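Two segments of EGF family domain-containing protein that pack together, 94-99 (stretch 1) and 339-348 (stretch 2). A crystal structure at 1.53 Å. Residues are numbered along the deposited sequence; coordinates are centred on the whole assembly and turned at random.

Stretch 1, residues 94-99: ACPNYG
Stretch 2 (339-348) DHETKCPPRE

A covalent staple, two C-H/ring contacts and two bridging waters join these stretches, whose touching residues are at least 242 apart in one chain and which exchange no direct hydrogen bond. Stretch 1 is extended from Cys95 to Tyr98, with strand geometry at Asn97 and Tyr98. After Asp339 at the N-cap position, stretch 2 forms a short helix, His340 to Lys343, and leaves helical angles at Cys344 (-132/159). Within and just after the helix, Thr342 N bonds Asp339 O at 3.1 Å and Cys344 N bonds His340 O at 2.8 Å. Both chains then run in the same direction, so Cys95 pairs with Cys344 (CA to CA 5.6 Å) and Tyr98 with Arg347 (CA to CA 5.4 Å). Together they bury 393 Å².

Ala94 (-72/-22) leads into the contact without touching it. Cys95 (-92/135, chi1 m) sends its CB sideways, while Cys344, also m, points its CB toward stretch 1; SG of Cys95 and SG of Cys344 bond at 2.1 Å with chi3 -76°. This disulfide fixes the register just where the helix has ended.

Pro96 (-58/141, C-gamma exo) points toward the other stretch and sets its CG over one face of the His340 imidazole. His340 is p, with chi2 92°. Pro96 CG lies 4.1 Å from the ring centroid, 26° off the normal, and 3.8 Å from His340 ND1, so a C-H group meets the pi cloud. The proline carbonyl is served by water: one molecule donates to Pro96 O and to Pro345 O, 2.8 Å from each, linking two backbone acceptors that could not bond each other.

Asn97 (-111/100, chi1 t) points away, and its OD1 is satisfied elsewhere in the structure. The alternation of the strand then turns Tyr98 (-76/130, chi1 m, chi2 -79°) back toward stretch 2, where it has the largest area covered, 102 Å². Arg347 (-64/-43) packs over one face of the phenol: its CA is 3.5 Å from Tyr98 CG, and its CB sits 3.8 Å from the ring centroid, 20° off the normal. Here the arginine contributes its backbone and the root of its side chain; chi1 and chi2 are t, chi3 is p, and the end leads away, with Arg347 NH2 making a long 3.7 Å salt bridge to Glu348 OE2. At the ring edge, Pro345 O approaches Tyr98 CE2 at 3.5 Å. A second water lies 2.7 Å from Tyr98 OH and 2.8 Å from His340 ND1, joining the two aromatic side chains by hydrogen bonds.

Gly99 (93/-14) ends the stretch at backbone angles that call for glycine.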

ATOM      1  N   ALA A  94       5.649   8.590  -1.992  1.00 10.99           N
ATOM      2  CA  ALA A  94       4.447   9.308  -2.425  1.00 11.42           C
ATOM      3  C   ALA A  94       3.836   8.840  -3.744  1.00 11.47           C
ATOM      4  O   ALA A  94       2.660   9.105  -3.982  1.00 11.27           O
ATOM      5  CB  ALA A  94       4.747  10.791  -2.520  1.00 11.09           C
ATOM      6  N   CYS A  95       4.607   8.176  -4.599  1.00 11.81           N
ATOM      7  CA  CYS A  95       4.093   7.714  -5.891  1.00 10.07           C
ATOM      8  C   CYS A  95       3.557   6.296  -5.805  1.00 12.67           C
ATOM      9  O   CYS A  95       4.215   5.422  -5.250  1.00 12.57           O
ATOM     10  CB  CYS A  95       5.179   7.765  -6.966  1.00 11.72           C
ATOM     11  SG  CYS A  95       5.738   9.430  -7.377  1.00 14.75           S
ATOM     12  N   PRO A  96       2.376   6.044  -6.394  1.00 10.60           N
ATOM     13  CA  PRO A  96       1.914   4.666  -6.538  1.00 10.78           C
ATOM     14  C   PRO A  96       2.914   3.828  -7.327  1.00 10.97           C
ATOM     15  O   PRO A  96       3.508   4.305  -8.300  1.00 11.78           O
ATOM     16  CB  PRO A  96       0.597   4.811  -7.304  1.00 12.79           C
ATOM     17  CG  PRO A  96       0.159   6.201  -7.040  1.00 11.77           C
ATOM     18  CD  PRO A  96       1.399   7.010  -6.929  1.00 10.81           C
ATOM     19  N   ASN A  97       3.099   2.586  -6.899  1.00 11.17           N
ATOM     20  CA  ASN A  97       4.108   1.725  -7.491  1.00 11.22           C
ATOM     21  C   ASN A  97       3.415   0.622  -8.266  1.00 10.72           C
ATOM     22  O   ASN A  97       2.903  -0.331  -7.693  1.00 10.94           O
ATOM     23  CB  ASN A  97       5.022   1.167  -6.403  1.00  9.86           C
ATOM     24  CG  ASN A  97       6.330   0.664  -6.948  1.00 11.43           C
ATOM     25  OD1 ASN A  97       6.416   0.219  -8.086  1.00 12.38           O
ATOM     26  ND2 ASN A  97       7.374   0.730  -6.124  1.00 11.48           N
ATOM     27  N   TYR A  98       3.352   0.797  -9.579  1.00 10.93           N
ATOM     28  CA  TYR A  98       2.567  -0.098 -10.415  1.00 10.78           C
ATOM     29  C   TYR A  98       3.253  -1.443 -10.629  1.00 12.44           C
ATOM     30  O   TYR A  98       4.436  -1.517 -10.991  1.00 12.28           O
ATOM     31  CB  TYR A  98       2.257   0.579 -11.754  1.00  9.74           C
ATOM     32  CG  TYR A  98       1.395   1.813 -11.573  1.00 10.87           C
ATOM     33  CD1 TYR A  98       0.028   1.697 -11.383  1.00 12.74           C
ATOM     34  CD2 TYR A  98       1.950   3.088 -11.570  1.00 11.47           C
ATOM     35  CE1 TYR A  98      -0.767   2.813 -11.197  1.00 11.73           C
ATOM     36  CE2 TYR A  98       1.159   4.208 -11.389  1.00 12.95           C
ATOM     37  CZ  TYR A  98      -0.196   4.058 -11.202  1.00 13.19           C
ATOM     38  OH  TYR A  98      -0.979   5.175 -11.018  1.00 14.29           O
ATOM     39  N   GLY A  99       2.497  -2.502 -10.387  1.00 11.83           N
ATOM     40  CA  GLY A  99       2.964  -3.862 -10.558  1.00 10.84           C
ATOM     41  C   GLY A  99       3.543  -4.465  -9.292  1.00 11.19           C
ATOM     42  O   GLY A  99       3.724  -5.677  -9.218  1.00 11.51           O
ATOM     43  N   ASP A 339      -1.308  14.822  -6.304  1.00 14.02           N
ATOM     44  CA  ASP A 339      -0.943  15.278  -7.642  1.00 13.03           C
ATOM     45  C   ASP A 339      -0.129  14.203  -8.377  1.00 12.10           C
ATOM     46  O   ASP A 339       0.642  14.513  -9.274  1.00 13.48           O
ATOM     47  CB  ASP A 339      -0.145  16.593  -7.566  1.00 13.98           C
ATOM     48  CG  ASP A 339       1.034  16.512  -6.608  1.00 14.15           C
ATOM     49  OD1 ASP A 339       1.247  15.434  -6.011  1.00 14.77           O
ATOM     50  OD2 ASP A 339       1.752  17.519  -6.459  1.00 15.86           O
ATOM     51  N   HIS A 340      -0.316  12.936  -8.016  1.00 13.99           N
ATOM     52  CA  HIS A 340       0.565  11.891  -8.531  1.00 13.65           C
ATOM     53  C   HIS A 340       0.476  11.721 -10.048  1.00 14.32           C
ATOM     54  O   HIS A 340       1.451  11.335 -10.683  1.00 14.77           O
ATOM     55  CB  HIS A 340       0.292  10.548  -7.821  1.00 14.52           C
ATOM     56  CG  HIS A 340      -1.033   9.931  -8.150  1.00 14.32           C
ATOM     57  ND1 HIS A 340      -1.202   9.024  -9.176  1.00 16.51           N
ATOM     58  CD2 HIS A 340      -2.256  10.100  -7.594  1.00 15.75           C
ATOM     59  CE1 HIS A 340      -2.470   8.655  -9.230  1.00 19.11           C
ATOM     60  NE2 HIS A 340      -3.131   9.293  -8.282  1.00 19.78           N
ATOM     61  N   GLU A 341      -0.668  12.020 -10.653  1.00 14.52           N
ATOM     62  CA  GLU A 341      -0.772  11.882 -12.103  1.00 16.48           C
ATOM     63  C   GLU A 341       0.207  12.774 -12.854  1.00 17.34           C
ATOM     64  O   GLU A 341       0.643  12.421 -13.952  1.00 16.76           O
ATOM     65  CB  GLU A 341      -2.188  12.190 -12.575  1.00 19.08           C
ATOM     66  CG  GLU A 341      -3.199  11.169 -12.103  1.00 24.91           C
ATOM     67  CD  GLU A 341      -3.802  11.515 -10.760  1.00 28.55           C
ATOM     68  OE1 GLU A 341      -3.258  12.394 -10.049  1.00 29.39           O
ATOM     69  OE2 GLU A 341      -4.841  10.905 -10.421  1.00 40.06           O
ATOM     70  N   THR A 342       0.568  13.914 -12.270  1.00 12.95           N
ATOM     71  CA  THR A 342       1.472  14.848 -12.933  1.00 13.93           C
ATOM     72  C   THR A 342       2.860  14.857 -12.309  1.00 12.81           C
ATOM     73  O   THR A 342       3.758  15.511 -12.825  1.00 15.25           O
ATOM     74  CB  THR A 342       0.921  16.298 -12.917  1.00 17.14           C
ATOM     75  OG1 THR A 342       0.686  16.724 -11.569  1.00 17.55           O
ATOM     76  CG2 THR A 342      -0.370  16.381 -13.712  1.00 17.97           C
ATOM     77  N   LYS A 343       3.035  14.122 -11.213  1.00 12.21           N
ATOM     78  CA  LYS A 343       4.301  14.107 -10.475  1.00 11.73           C
ATOM     79  C   LYS A 343       4.980  12.741 -10.477  1.00 14.43           C
ATOM     80  O   LYS A 343       6.145  12.628 -10.078  1.00 13.86           O
ATOM     81  CB  LYS A 343       4.079  14.555  -9.025  1.00 13.36           C
ATOM     82  CG  LYS A 343       3.821  16.044  -8.866  1.00 14.92           C
ATOM     83  CD  LYS A 343       5.101  16.852  -9.052  1.00 18.53           C
ATOM     84  CE  LYS A 343       4.865  18.331  -8.875  1.00 24.29           C
ATOM     85  NZ  LYS A 343       6.137  19.087  -9.065  1.00 22.38           N
ATOM     86  N   CYS A 344       4.257  11.716 -10.920  1.00 12.37           N
ATOM     87  CA  CYS A 344       4.732  10.331 -10.856  1.00 11.01           C
ATOM     88  C   CYS A 344       4.535   9.621 -12.186  1.00 13.53           C
ATOM     89  O   CYS A 344       3.692  10.027 -12.982  1.00 13.38           O
ATOM     90  CB  CYS A 344       3.994   9.556  -9.766  1.00 12.36           C
ATOM     91  SG  CYS A 344       4.046  10.300  -8.147  1.00 14.08           S
ATOM     92  N   PRO A 345       5.292   8.538 -12.423  1.00 11.28           N
ATOM     93  CA  PRO A 345       5.116   7.827 -13.688  1.00 12.68           C
ATOM     94  C   PRO A 345       3.777   7.100 -13.779  1.00 12.29           C
ATOM     95  O   PRO A 345       3.209   6.688 -12.765  1.00 12.48           O
ATOM     96  CB  PRO A 345       6.280   6.821 -13.695  1.00 15.05           C
ATOM     97  CG  PRO A 345       7.244   7.342 -12.693  1.00 13.48           C
ATOM     98  CD  PRO A 345       6.428   7.999 -11.648  1.00 12.44           C
ATOM     99  N   PRO A 346       3.272   6.932 -15.001  1.00 12.53           N
ATOM    100  CA  PRO A 346       2.048   6.163 -15.219  1.00 14.60           C
ATOM    101  C   PRO A 346       2.302   4.662 -15.105  1.00 13.18           C
ATOM    102  O   PRO A 346       3.444   4.212 -14.989  1.00 14.09           O
ATOM    103  CB  PRO A 346       1.661   6.554 -16.639  1.00 14.02           C
ATOM    104  CG  PRO A 346       2.979   6.730 -17.306  1.00 15.35           C
ATOM    105  CD  PRO A 346       3.858   7.385 -16.275  1.00 13.39           C
ATOM    106  N   ARG A 347       1.225   3.897 -15.143  1.00 12.38           N
ATOM    107  CA  ARG A 347       1.288   2.453 -15.011  1.00 13.40           C
ATOM    108  C   ARG A 347       2.037   1.780 -16.145  1.00 12.60           C
ATOM    109  O   ARG A 347       2.822   0.861 -15.919  1.00 12.05           O
ATOM    110  CB  ARG A 347      -0.131   1.892 -14.931  1.00 13.73           C
ATOM    111  CG  ARG A 347      -0.216   0.395 -14.776  1.00 15.04           C
ATOM    112  CD  ARG A 347      -1.653  -0.033 -14.594  1.00 21.55           C
ATOM    113  NE  ARG A 347      -2.359   0.046 -15.859  1.00 23.03           N
ATOM    114  CZ  ARG A 347      -2.672  -0.995 -16.623  1.00 24.94           C
ATOM    115  NH1 ARG A 347      -2.374  -2.233 -16.257  1.00 26.12           N
ATOM    116  NH2 ARG A 347      -3.306  -0.791 -17.766  1.00 27.61           N
ATOM    117  N   GLU A 348       1.787   2.223 -17.367  1.00 11.90           N
ATOM    118  CA  GLU A 348       2.281   1.505 -18.528  1.00 11.45           C
ATOM    119  C   GLU A 348       3.697   1.903 -18.920  1.00 10.01           C
ATOM    120  O   GLU A 348       4.056   3.076 -18.840  1.00 11.31           O
ATOM    121  CB  GLU A 348       1.369   1.747 -19.724  1.00 11.67           C
ATOM    122  CG  GLU A 348      -0.111   1.457 -19.470  1.00 16.31           C
ATOM    123  CD  GLU A 348      -0.899   2.645 -18.925  1.00 19.29           C
ATOM    124  OE1 GLU A 348      -0.302   3.685 -18.573  1.00 15.85           O
ATOM    125  OE2 GLU A 348      -2.146   2.535 -18.867  1.00 23.15           O
TER
HETATM  126  O   HOH W   1       3.209   6.556  -9.973  1.00 16.48           O
HETATM  127  O   HOH W   2       0.487   7.374 -10.632  1.00 16.09           O